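Local coordinates for taurine:2-oxoglutarate aminotransferase (Bifidobacterium kashiwanohense PV20-2, PDB 6JIX), which transfers the amino group of taurine to 2-oxoglutarate, using pyridoxal 5'-phosphate as its cofactor and yielding glutamate, at the interface of chains A and B. Coordinates in Å, arbitrary orientation; residue numbers count along the deposited sequence, not the author numbering. Chains: chain A/B, taurine:2-oxoglutarate aminotransferase.

The contacts sample one two-fold symmetric interface, so each has a twin with the chains exchanged. Contacts 1, 3 and 4 form a band along the chain B segment from helix 66-76 to B:Pro84, with B:Thr313 joining at contact 4. Contacts 1 and 3, about 11 Å apart between their C-alpha centres, share A:Glu64 and B:Cys80; contacts 3 and 4, about 10 Å apart, share A:Leu55 and B:Phe81. Contact 2, where the N-terminal segment of chain B reaches strand 107-113 of chain A, stands about 27 Å from contacts 1 and 4 and 32 Å from contact 3. The band thus joins helix packing to the cofactor-binding lysine.

Contact 1: the interface of chains A and B. Residues chain A 64, 69, 72-73, 76; chain B 72-73, 76-77, 80.
Charge pairing joins A:Lys73 of helix 66-78 to B:Asp77, just beyond the end of the matching chain B helix. The lysine chain bends at its third torsion (chi3 -91°) and crosses the aspartate at about a right angle. Ammonium NZ of A:Lys73 lies 2.9 Å from carboxylate OD1 of B:Asp77, a salt bridge and hydrogen bond received on the syn lone pair; the contact with OD2 is weak. A long flexible amine suits this place, because it can lay its methylenes along B:Lys73 and still take its ammonium to B:Asp77.

Apolar packing runs alongside. The two Lys73 chains cross obliquely, CB of A:Lys73 standing 4.0 Å from CG of B:Lys73. Methyl CD1 of A:Ile72 touches the thiol SG of B:Cys80 at 4.0 Å. A:Val69 rests methyl CG1 against the carbonyl of B:Ala76, whose small side chain is in keeping with so close an approach.

Oxygens gather at the helix end. A:Glu64, bent at chi2 (-74°), directs its carboxylate at the chain B backbone, and OE2 receives a weak hydrogen bond from N of B:Cys80. Both carboxylate oxygens also sit near the carbonyls of B:Ala76 and B:Asp77, which would repel them unless the acid is protonated; at this resolution the placement may simply be imprecise.

Together these contacts pack equivalent helices of the two subunits across the dimer interface.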
loop_
_atom_site.group_PDB
_atom_site.type_symbol
_atom_site.label_atom_id
_atom_site.label_comp_id
_atom_site.label_asym_id
_atom_site.label_seq_id
_atom_site.Cartn_x
_atom_site.Cartn_y
_atom_site.Cartn_z
ATOM N N GLU A 64 21.242 4.037 -5.205
ATOM C CA GLU A 64 22.258 3.015 -4.943
ATOM C C GLU A 64 23.227 3.434 -3.842
ATOM O O GLU A 64 24.358 2.939 -3.778
ATOM C CB GLU A 64 23.028 2.653 -6.217
ATOM C CG GLU A 64 22.183 1.913 -7.228
ATOM C CD GLU A 64 21.928 0.485 -6.827
ATOM O OE1 GLU A 64 22.858 -0.319 -6.973
ATOM O OE2 GLU A 64 20.814 0.159 -6.374
ATOM N N VAL A 69 21.750 0.154 0.315
ATOM C CA VAL A 69 21.895 -1.048 -0.498
ATOM C C VAL A 69 22.442 -2.187 0.346
ATOM O O VAL A 69 21.902 -3.297 0.353
ATOM C CB VAL A 69 22.791 -0.772 -1.717
ATOM C CG1 VAL A 69 23.181 -2.091 -2.380
ATOM C CG2 VAL A 69 22.093 0.157 -2.712
ATOM N N ILE A 72 20.056 -3.612 2.916
ATOM C CA ILE A 72 19.046 -4.442 2.274
ATOM C C ILE A 72 19.587 -5.854 2.068
ATOM O O ILE A 72 18.933 -6.846 2.420
ATOM C CB ILE A 72 18.590 -3.789 0.959
ATOM C CG1 ILE A 72 17.820 -2.501 1.274
ATOM C CG2 ILE A 72 17.691 -4.718 0.184
ATOM C CD1 ILE A 72 17.355 -1.719 0.068
ATOM N N LYS A 73 20.810 -5.962 1.531
ATOM C CA LYS A 73 21.413 -7.271 1.301
ATOM C C LYS A 73 21.642 -8.016 2.607
ATOM O O LYS A 73 21.372 -9.219 2.696
ATOM C CB LYS A 73 22.717 -7.117 0.534
ATOM C CG LYS A 73 22.581 -6.271 -0.713
ATOM C CD LYS A 73 23.554 -6.689 -1.787
ATOM C CE LYS A 73 24.850 -5.915 -1.690
ATOM N NZ LYS A 73 25.855 -6.442 -2.663
ATOM N N ALA A 76 18.349 -9.274 3.729
ATOM C CA ALA A 76 17.907 -10.358 2.855
ATOM C C ALA A 76 18.636 -11.670 3.143
ATOM O O ALA A 76 18.095 -12.748 2.864
ATOM C CB ALA A 76 18.087 -9.971 1.392
ATOM N N ILE B 72 16.943 -10.542 -5.181
ATOM C CA ILE B 72 16.811 -9.249 -4.505
ATOM C C ILE B 72 18.168 -8.563 -4.401
ATOM O O ILE B 72 18.327 -7.394 -4.778
ATOM C CB ILE B 72 16.188 -9.434 -3.109
ATOM C CG1 ILE B 72 14.697 -9.768 -3.185
ATOM C CG2 ILE B 72 16.403 -8.186 -2.273
ATOM C CD1 ILE B 72 14.139 -10.327 -1.865
ATOM N N LYS B 73 19.175 -9.298 -3.911
ATOM C CA LYS B 73 20.516 -8.747 -3.763
ATOM C C LYS B 73 21.085 -8.339 -5.110
ATOM O O LYS B 73 21.726 -7.287 -5.229
ATOM C CB LYS B 73 21.432 -9.763 -3.080
ATOM C CG LYS B 73 21.111 -10.023 -1.610
ATOM C CD LYS B 73 21.484 -11.431 -1.198
ATOM C CE LYS B 73 22.855 -11.496 -0.519
ATOM N NZ LYS B 73 23.376 -12.886 -0.580
ATOM N N ALA B 76 19.369 -5.115 -6.062
ATOM C CA ALA B 76 19.834 -4.010 -5.225
ATOM C C ALA B 76 21.178 -3.458 -5.704
ATOM O O ALA B 76 21.449 -2.262 -5.537
ATOM C CB ALA B 76 19.939 -4.465 -3.766
ATOM N N ASP B 77 22.014 -4.290 -6.337
ATOM C CA ASP B 77 23.284 -3.833 -6.889
ATOM C C ASP B 77 23.116 -3.084 -8.203
ATOM O O ASP B 77 24.070 -2.448 -8.662
ATOM C CB ASP B 77 24.240 -5.021 -7.097
ATOM C CG ASP B 77 24.766 -5.583 -5.790
ATOM O OD1 ASP B 77 24.958 -4.803 -4.833
ATOM O OD2 ASP B 77 24.984 -6.808 -5.720
ATOM N N CYS B 80 17.546 -0.095 -7.057
ATOM C CA CYS B 80 16.502 -0.533 -6.133
ATOM C C CYS B 80 15.130 -0.051 -6.579
ATOM O O CYS B 80 14.134 -0.773 -6.439
ATOM C CB CYS B 80 16.806 -0.048 -4.721
ATOM S SG CYS B 80 17.978 -1.089 -3.824
#

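Contact 2: the interface of chains A and B. Residues chain A 95, 99, 108-110, 295; chain B 15, 17-20, 26.
The guanidinium of A:Arg109 is sandwiched by chain B: the carbonyl O of B:Glu17 lies over one face and CB of B:Gln26 over the other, both offset toward the rim, while O of B:His15 and the carbonyl carbon of B:Val19 lie at its edge. An extended arginine suits this slot, its chain straight from CG to NE (chi2 -178°) and its flat end slipping between backbone and side chain. NH1 of A:Arg109 gives a hydrogen bond of 2.8 Å to O of B:Val19, arriving above the carbonyl plane.

The ring of B:Tyr18 has CG of its neighbour B:Glu17 over one face. It crosses A:Gln108 at about a right angle, the amide and ring planes 27° apart. The bent A:Gln108 (chi2 46°) points NE2 at O of B:Glu17, 3.1 Å away; this acceptor lies nearly in the amide plane, but NE2 stands above the carbonyl plane, not on a lone pair.

Backbone pairing sets B:Val19 alongside strand 107-113, in a parallel bridge with A:Val110. N of A:Val110 donates to O of B:Tyr18, 3.0 Å away and nearly along the C=O axis, and O of A:Val110 accepts from N of B:Met20 at 2.9 Å. The flexible thioether of B:Met20, bent at chi2 and chi3, brings methyl CE to 3.9 Å from CG2 of A:Val295.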
loop_
_atom_site.group_PDB
_atom_site.type_symbol
_atom_site.label_atom_id
_atom_site.label_comp_id
_atom_site.label_asym_id
_atom_site.label_seq_id
_atom_site.Cartn_x
_atom_site.Cartn_y
_atom_site.Cartn_z
ATOM N N ALA A 95 11.104 2.061 14.713
ATOM C CA ALA A 95 10.071 2.772 15.454
ATOM C C ALA A 95 10.682 3.697 16.505
ATOM O O ALA A 95 10.297 4.865 16.619
ATOM C CB ALA A 95 9.113 1.783 16.099
ATOM N N VAL A 99 10.435 7.812 16.405
ATOM C CA VAL A 99 9.909 8.551 17.554
ATOM C C VAL A 99 10.959 9.521 18.082
ATOM O O VAL A 99 10.654 10.673 18.415
ATOM C CB VAL A 99 9.437 7.582 18.654
ATOM C CG1 VAL A 99 8.997 8.357 19.893
ATOM C CG2 VAL A 99 8.313 6.690 18.150
ATOM N N GLN A 108 5.080 8.491 20.643
ATOM C CA GLN A 108 5.251 7.216 21.326
ATOM C C GLN A 108 5.448 6.051 20.364
ATOM O O GLN A 108 6.412 5.294 20.498
ATOM C CB GLN A 108 4.045 6.934 22.225
ATOM C CG GLN A 108 4.316 5.880 23.280
ATOM C CD GLN A 108 5.644 6.104 23.983
ATOM O OE1 GLN A 108 5.838 7.117 24.659
ATOM N NE2 GLN A 108 6.567 5.164 23.824
ATOM N N ARG A 109 4.563 5.890 19.389
ATOM C CA ARG A 109 4.577 4.693 18.566
ATOM C C ARG A 109 4.587 5.071 17.088
ATOM O O ARG A 109 4.352 6.223 16.713
ATOM C CB ARG A 109 3.380 3.786 18.892
ATOM C CG ARG A 109 3.225 3.480 20.362
ATOM C CD ARG A 109 2.044 2.537 20.629
ATOM N NE ARG A 109 2.072 2.058 22.007
ATOM C CZ ARG A 109 2.814 1.038 22.423
ATOM N NH1 ARG A 109 3.569 0.384 21.558
ATOM N NH2 ARG A 109 2.814 0.681 23.701
ATOM N N VAL A 110 4.902 4.080 16.253
ATOM C CA VAL A 110 4.864 4.211 14.802
ATOM C C VAL A 110 4.037 3.063 14.218
ATOM O O VAL A 110 4.226 1.893 14.584
ATOM C CB VAL A 110 6.281 4.228 14.204
ATOM C CG1 VAL A 110 6.212 4.157 12.695
ATOM C CG2 VAL A 110 7.008 5.470 14.662
ATOM N N VAL A 295 2.416 8.537 16.016
ATOM C CA VAL A 295 1.290 8.944 16.836
ATOM C C VAL A 295 1.808 9.448 18.174
ATOM O O VAL A 295 2.824 8.983 18.690
ATOM C CB VAL A 295 0.256 7.798 17.013
ATOM C CG1 VAL A 295 -0.114 7.201 15.661
ATOM C CG2 VAL A 295 0.780 6.718 17.938
ATOM N N HIS B 15 9.546 -3.159 20.850
ATOM C CA HIS B 15 8.296 -3.386 20.128
ATOM C C HIS B 15 7.086 -3.092 21.010
ATOM O O HIS B 15 6.166 -2.373 20.604
ATOM C CB HIS B 15 8.252 -4.833 19.618
ATOM C CG HIS B 15 7.018 -5.180 18.842
ATOM N ND1 HIS B 15 5.822 -5.502 19.447
ATOM C CD2 HIS B 15 6.800 -5.278 17.508
ATOM C CE1 HIS B 15 4.919 -5.778 18.520
ATOM N NE2 HIS B 15 5.485 -5.638 17.336
ATOM N N GLU B 17 6.815 -1.189 23.350
ATOM C CA GLU B 17 6.835 0.196 23.783
ATOM C C GLU B 17 6.651 1.190 22.646
ATOM O O GLU B 17 6.019 2.228 22.852
ATOM C CB GLU B 17 8.154 0.482 24.512
ATOM C CG GLU B 17 8.191 1.775 25.327
ATOM C CD GLU B 17 9.618 2.207 25.657
ATOM O OE1 GLU B 17 9.879 3.436 25.748
ATOM O OE2 GLU B 17 10.479 1.304 25.815
ATOM N N TYR B 18 7.158 0.893 21.445
ATOM C CA TYR B 18 7.240 1.877 20.373
ATOM C C TYR B 18 6.548 1.469 19.088
ATOM O O TYR B 18 6.339 2.327 18.224
ATOM C CB TYR B 18 8.701 2.185 20.024
ATOM C CG TYR B 18 9.445 2.990 21.052
ATOM C CD1 TYR B 18 9.214 4.344 21.195
ATOM C CD2 TYR B 18 10.404 2.401 21.863
ATOM C CE1 TYR B 18 9.910 5.095 22.125
ATOM C CE2 TYR B 18 11.109 3.152 22.805
ATOM C CZ TYR B 18 10.856 4.498 22.929
ATOM O OH TYR B 18 11.539 5.255 23.853
ATOM N N VAL B 19 6.210 0.215 18.921
ATOM C CA VAL B 19 5.595 -0.237 17.678
ATOM C C VAL B 19 4.080 -0.217 17.823
ATOM O O VAL B 19 3.532 -0.561 18.877
ATOM C CB VAL B 19 6.102 -1.636 17.296
ATOM C CG1 VAL B 19 5.163 -2.241 16.301
ATOM C CG2 VAL B 19 7.508 -1.537 16.726
ATOM N N MET B 20 3.398 0.183 16.754
ATOM C CA MET B 20 1.941 0.157 16.699
ATOM C C MET B 20 1.505 -1.169 16.073
ATOM O O MET B 20 1.645 -1.376 14.862
ATOM C CB MET B 20 1.435 1.350 15.893
ATOM C CG MET B 20 -0.023 1.707 16.135
ATOM S SD MET B 20 -0.262 2.802 17.529
ATOM C CE MET B 20 -1.606 3.819 16.947
ATOM N N GLN B 26 -2.217 -2.107 22.303
ATOM C CA GLN B 26 -0.776 -1.914 22.322
ATOM C C GLN B 26 -0.149 -2.392 23.628
ATOM O O GLN B 26 -0.774 -2.376 24.695
ATOM C CB GLN B 26 -0.442 -0.439 22.087
ATOM C CG GLN B 26 -0.958 0.069 20.761
ATOM C CD GLN B 26 -0.667 -0.899 19.626
ATOM O OE1 GLN B 26 0.487 -1.241 19.370
ATOM N NE2 GLN B 26 -1.717 -1.354 18.949
HETATM O O HOH W 1 3.450 -0.639 12.963
HETATM O O HOH W 2 8.868 5.964 25.984
#

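Contact 3: the interface of chains A and B. Residues chain A 33-36, 41, 55, 63-64; chain B 78-82.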
loop_
_atom_site.group_PDB
_atom_site.type_symbol
_atom_site.label_atom_id
_atom_site.label_comp_id
_atom_site.label_asym_id
_atom_site.label_seq_id
_atom_site.Cartn_x
_atom_site.Cartn_y
_atom_site.Cartn_z
ATOM N N ILE A 33 14.964 2.522 -18.575
ATOM C CA ILE A 33 16.054 2.890 -17.681
ATOM C C ILE A 33 16.774 1.624 -17.244
ATOM O O ILE A 33 16.144 0.665 -16.770
ATOM C CB ILE A 33 15.549 3.697 -16.476
ATOM C CG1 ILE A 33 15.003 5.038 -16.959
ATOM C CG2 ILE A 33 16.665 3.943 -15.489
ATOM C CD1 ILE A 33 16.035 5.936 -17.587
ATOM N N LYS A 34 18.098 1.629 -17.409
ATOM C CA LYS A 34 18.950 0.458 -17.230
ATOM C C LYS A 34 19.656 0.439 -15.886
ATOM O O LYS A 34 19.903 -0.647 -15.342
ATOM C CB LYS A 34 19.983 0.398 -18.370
ATOM C CG LYS A 34 21.218 -0.473 -18.144
ATOM C CD LYS A 34 21.920 -0.733 -19.477
ATOM C CE LYS A 34 22.829 -1.948 -19.428
ATOM N NZ LYS A 34 24.225 -1.504 -19.112
ATOM N N LYS A 35 19.964 1.616 -15.335
ATOM C CA LYS A 35 20.804 1.725 -14.154
ATOM C C LYS A 35 20.586 3.096 -13.527
ATOM O O LYS A 35 20.237 4.060 -14.215
ATOM C CB LYS A 35 22.281 1.489 -14.521
ATOM C CG LYS A 35 23.314 1.959 -13.493
ATOM C CD LYS A 35 23.761 0.823 -12.575
ATOM C CE LYS A 35 24.117 1.330 -11.174
ATOM N NZ LYS A 35 24.503 0.241 -10.221
ATOM N N ALA A 36 20.789 3.172 -12.212
ATOM C CA ALA A 36 20.772 4.435 -11.488
ATOM C C ALA A 36 21.890 4.433 -10.458
ATOM O O ALA A 36 22.262 3.378 -9.933
ATOM C CB ALA A 36 19.434 4.679 -10.765
ATOM N N PHE A 41 20.518 8.637 -13.518
ATOM C CA PHE A 41 20.110 7.346 -14.057
ATOM C C PHE A 41 20.321 7.389 -15.566
ATOM O O PHE A 41 20.539 8.464 -16.146
ATOM C CB PHE A 41 18.670 6.969 -13.671
ATOM C CG PHE A 41 17.631 7.969 -14.070
ATOM C CD1 PHE A 41 17.088 7.958 -15.345
ATOM C CD2 PHE A 41 17.152 8.896 -13.153
ATOM C CE1 PHE A 41 16.098 8.867 -15.705
ATOM C CE2 PHE A 41 16.171 9.805 -13.508
ATOM C CZ PHE A 41 15.644 9.789 -14.790
ATOM N N LEU A 55 13.217 11.610 -8.491
ATOM C CA LEU A 55 12.132 10.788 -9.026
ATOM C C LEU A 55 10.782 11.405 -8.642
ATOM O O LEU A 55 10.372 12.400 -9.250
ATOM C CB LEU A 55 12.267 9.333 -8.569
ATOM C CG LEU A 55 13.485 8.594 -9.139
ATOM C CD1 LEU A 55 13.395 7.091 -8.838
ATOM C CD2 LEU A 55 13.606 8.853 -10.629
ATOM N N HIS A 63 20.594 7.546 -5.558
ATOM C CA HIS A 63 20.354 6.165 -5.946
ATOM C C HIS A 63 21.543 5.279 -5.583
ATOM O O HIS A 63 22.701 5.710 -5.610
ATOM C CB HIS A 63 20.052 6.094 -7.443
ATOM C CG HIS A 63 18.884 6.943 -7.848
ATOM N ND1 HIS A 63 17.576 6.600 -7.565
ATOM C CD2 HIS A 63 18.829 8.140 -8.480
ATOM C CE1 HIS A 63 16.768 7.531 -8.038
ATOM N NE2 HIS A 63 17.503 8.477 -8.597
ATOM N N GLU A 64 21.242 4.037 -5.205
ATOM C CA GLU A 64 22.258 3.015 -4.943
ATOM C C GLU A 64 23.227 3.434 -3.842
ATOM O O GLU A 64 24.358 2.939 -3.778
ATOM C CB GLU A 64 23.028 2.653 -6.217
ATOM C CG GLU A 64 22.183 1.913 -7.228
ATOM C CD GLU A 64 21.928 0.485 -6.827
ATOM O OE1 GLU A 64 22.858 -0.319 -6.973
ATOM O OE2 GLU A 64 20.814 0.159 -6.374
ATOM N N ASN B 78 21.947 -3.176 -8.835
ATOM C CA ASN B 78 21.684 -2.463 -10.078
ATOM C C ASN B 78 20.906 -1.176 -9.826
ATOM O O ASN B 78 21.412 -0.078 -10.074
ATOM C CB ASN B 78 20.912 -3.365 -11.051
ATOM C CG ASN B 78 20.554 -2.654 -12.355
ATOM O OD1 ASN B 78 19.372 -2.561 -12.731
ATOM N ND2 ASN B 78 21.577 -2.147 -13.051
ATOM N N MET B 79 19.687 -1.301 -9.306
ATOM C CA MET B 79 18.741 -0.198 -9.198
ATOM C C MET B 79 17.595 -0.616 -8.286
ATOM O O MET B 79 16.762 -1.438 -8.685
ATOM C CB MET B 79 18.217 0.173 -10.577
ATOM C CG MET B 79 17.603 1.519 -10.680
ATOM S SD MET B 79 17.186 1.810 -12.415
ATOM C CE MET B 79 16.667 0.170 -12.926
ATOM N N CYS B 80 17.546 -0.095 -7.057
ATOM C CA CYS B 80 16.502 -0.533 -6.133
ATOM C C CYS B 80 15.130 -0.051 -6.579
ATOM O O CYS B 80 14.134 -0.773 -6.439
ATOM C CB CYS B 80 16.806 -0.048 -4.721
ATOM S SG CYS B 80 17.978 -1.089 -3.824
ATOM N N PHE B 81 15.049 1.161 -7.111
ATOM C CA PHE B 81 13.766 1.712 -7.513
ATOM C C PHE B 81 13.976 2.618 -8.710
ATOM O O PHE B 81 14.966 3.359 -8.772
ATOM C CB PHE B 81 13.095 2.494 -6.362
ATOM C CG PHE B 81 11.790 3.151 -6.738
ATOM C CD1 PHE B 81 10.673 2.386 -7.075
ATOM C CD2 PHE B 81 11.671 4.541 -6.751
ATOM C CE1 PHE B 81 9.450 3.008 -7.422
ATOM C CE2 PHE B 81 10.474 5.167 -7.095
ATOM C CZ PHE B 81 9.362 4.406 -7.431
ATOM N N MET B 82 13.054 2.537 -9.665
ATOM C CA MET B 82 12.957 3.540 -10.709
ATOM C C MET B 82 11.481 3.858 -10.920
ATOM O O MET B 82 10.625 2.975 -10.839
ATOM C CB MET B 82 13.634 3.084 -12.007
ATOM C CG MET B 82 13.664 4.180 -13.091
ATOM S SD MET B 82 14.413 5.760 -12.592
ATOM C CE MET B 82 16.006 5.205 -11.968
HETATM O O HOH W 3 16.511 4.441 -6.748
#
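In this class-III aminotransferase, the loop following a chain B interface helix lies against strands 33-37 and 40-43 of chain A. Its apolar core is built on two methionines, whose unbranched, pliable chains can follow the side chains of A:Ile33, A:Ala36, A:Phe41 and A:Leu55. B:Met82, with CG anti to the backbone N (chi1 -175°), bends at chi2 and chi3 so that methyl CE reaches CB of A:Phe41 at 3.6 Å, while its sulfur lies over one face of that ring, toward the rim. CE also touches the small CB of A:Ala36, and SD of B:Met82 meets CD2 of A:Leu55 at 3.8 Å. B:Met79, extended through chi2 (175°) and then bent at chi3 (37°), crosses A:Ile33 at about a right angle, its SD 3.8 Å from CG2 of the branched isoleucine.

Among the direct polar contacts, amide ND2 of B:Asn78 donates to O of A:Lys34 at 3.2 Å, in the planes of both the carbonyl and the amide. A:Lys35 slides past this asparagine in the opposite direction and makes a weak hydrogen bond from NZ to O of B:Asn78. NZ of A:Lys35 lies 3.7 Å from OE1 of A:Glu64, a long salt bridge within chain A that may steady both charged ends.

Water 3 links the subunits: at the edge of the A:His63 imidazole it pairs with ND1, and its O lies 2.8 Å from O of B:Phe81.

Contact 4: the interface of chains A and B. Residues chain A 55-56, 58, 281; chain B 81, 83-84, 313.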
loop_
_atom_site.group_PDB
_atom_site.type_symbol
_atom_site.label_atom_id
_atom_site.label_comp_id
_atom_site.label_asym_id
_atom_site.label_seq_id
_atom_site.Cartn_x
_atom_site.Cartn_y
_atom_site.Cartn_z
ATOM N N LEU A 55 13.217 11.610 -8.491
ATOM C CA LEU A 55 12.132 10.788 -9.026
ATOM C C LEU A 55 10.782 11.405 -8.642
ATOM O O LEU A 55 10.372 12.400 -9.250
ATOM C CB LEU A 55 12.267 9.333 -8.569
ATOM C CG LEU A 55 13.485 8.594 -9.139
ATOM C CD1 LEU A 55 13.395 7.091 -8.838
ATOM C CD2 LEU A 55 13.606 8.853 -10.629
ATOM N N LEU A 56 10.108 10.885 -7.613
ATOM C CA LEU A 56 8.881 11.537 -7.168
ATOM C C LEU A 56 9.120 12.258 -5.843
ATOM O O LEU A 56 8.321 12.138 -4.905
ATOM C CB LEU A 56 7.745 10.504 -7.070
ATOM C CG LEU A 56 7.320 10.042 -8.476
ATOM C CD1 LEU A 56 6.568 8.692 -8.526
ATOM C CD2 LEU A 56 6.539 11.155 -9.197
ATOM N N CYS A 58 11.358 11.468 -3.761
ATOM C CA CYS A 58 11.469 10.372 -2.796
ATOM C C CYS A 58 12.901 9.861 -2.649
ATOM O O CYS A 58 13.293 9.411 -1.566
ATOM C CB CYS A 58 10.551 9.204 -3.177
ATOM S SG CYS A 58 10.780 8.577 -4.858
ATOM N N LYS A 281 8.109 8.421 1.558
ATOM C CA LYS A 281 9.114 8.311 0.513
ATOM C C LYS A 281 10.529 8.188 1.087
ATOM O O LYS A 281 11.162 7.131 0.983
ATOM C CB LYS A 281 8.955 9.509 -0.418
ATOM C CG LYS A 281 7.707 9.370 -1.265
ATOM C CD LYS A 281 7.059 10.692 -1.481
ATOM C CE LYS A 281 6.928 10.899 -2.953
ATOM N NZ LYS A 281 5.661 11.520 -3.326
ATOM N N PHE B 81 15.049 1.161 -7.111
ATOM C CA PHE B 81 13.766 1.712 -7.513
ATOM C C PHE B 81 13.976 2.618 -8.710
ATOM O O PHE B 81 14.966 3.359 -8.772
ATOM C CB PHE B 81 13.095 2.494 -6.362
ATOM C CG PHE B 81 11.790 3.151 -6.738
ATOM C CD1 PHE B 81 10.673 2.386 -7.075
ATOM C CD2 PHE B 81 11.671 4.541 -6.751
ATOM C CE1 PHE B 81 9.450 3.008 -7.422
ATOM C CE2 PHE B 81 10.474 5.167 -7.095
ATOM C CZ PHE B 81 9.362 4.406 -7.431
ATOM N N ALA B 83 11.197 5.125 -11.231
ATOM C CA ALA B 83 9.846 5.665 -11.112
ATOM C C ALA B 83 8.892 5.010 -12.102
ATOM O O ALA B 83 9.309 4.451 -13.118
ATOM C CB ALA B 83 9.856 7.178 -11.323
ATOM N N PRO B 84 7.590 5.073 -11.822
ATOM C CA PRO B 84 6.620 4.449 -12.731
ATOM C C PRO B 84 6.695 4.947 -14.168
ATOM O O PRO B 84 6.337 4.197 -15.089
ATOM C CB PRO B 84 5.282 4.773 -12.054
ATOM C CG PRO B 84 5.631 4.829 -10.621
ATOM C CD PRO B 84 6.931 5.573 -10.606
ATOM N N THR B 313 3.157 6.041 -5.979
ATOM C CA THR B 313 4.589 6.286 -6.141
ATOM C C THR B 313 5.326 5.000 -6.511
ATOM O O THR B 313 6.096 4.969 -7.480
ATOM C CB THR B 313 5.178 6.908 -4.867
ATOM O OG1 THR B 313 4.550 8.172 -4.630
ATOM C CG2 THR B 313 6.685 7.126 -5.003
#
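Close to the active site, this part of the dimer interface is held by side-chain packing, with no N or O of one chain within bonding distance of the other.

The tighter part is formed by A:Leu55 and A:Leu56 of the short helix 54-57, each touching more than one chain B residue. A:Leu55 continues from its contact with the ring of B:Phe81 to the next stretch of the chain B loop, its CD1 lying 3.8 Å from N of B:Ala83. The small alanine is in keeping with a leucine resting near the backbone, and that same N lies over a face of the B:Phe81 ring, toward its rim. A:Leu56 has CG anti to the carbonyl carbon (chi1 -70°) and meets B:Pro84 tip to tip, CD1 standing 3.8 Å from ring carbon CD of the rigid proline. A:Leu56 also slides past B:Thr313 in the opposite direction, with CD1 at 3.9 Å from methyl CG2. Threonine suits this border: its methyl packs on leucine, its hydroxyl is turned toward the lysine of the cofactor site, and this residue is a pyridoxal phosphate ligand.

A:Cys58 and A:Lys281 make fewer contacts. Thiol SG of A:Cys58, in the crowded position between backbone N and carbonyl carbon (chi1 54°), is 4.1 Å from CE2 of B:Phe81. A:Lys281 is the family's catalytic lysine, which forms the internal aldimine with pyridoxal phosphate. Its bent chain crosses B:Thr313 at about a right angle, amine NZ of A:Lys281 standing 3.8 Å from hydroxyl OG1 of B:Thr313, too far for a hydrogen bond.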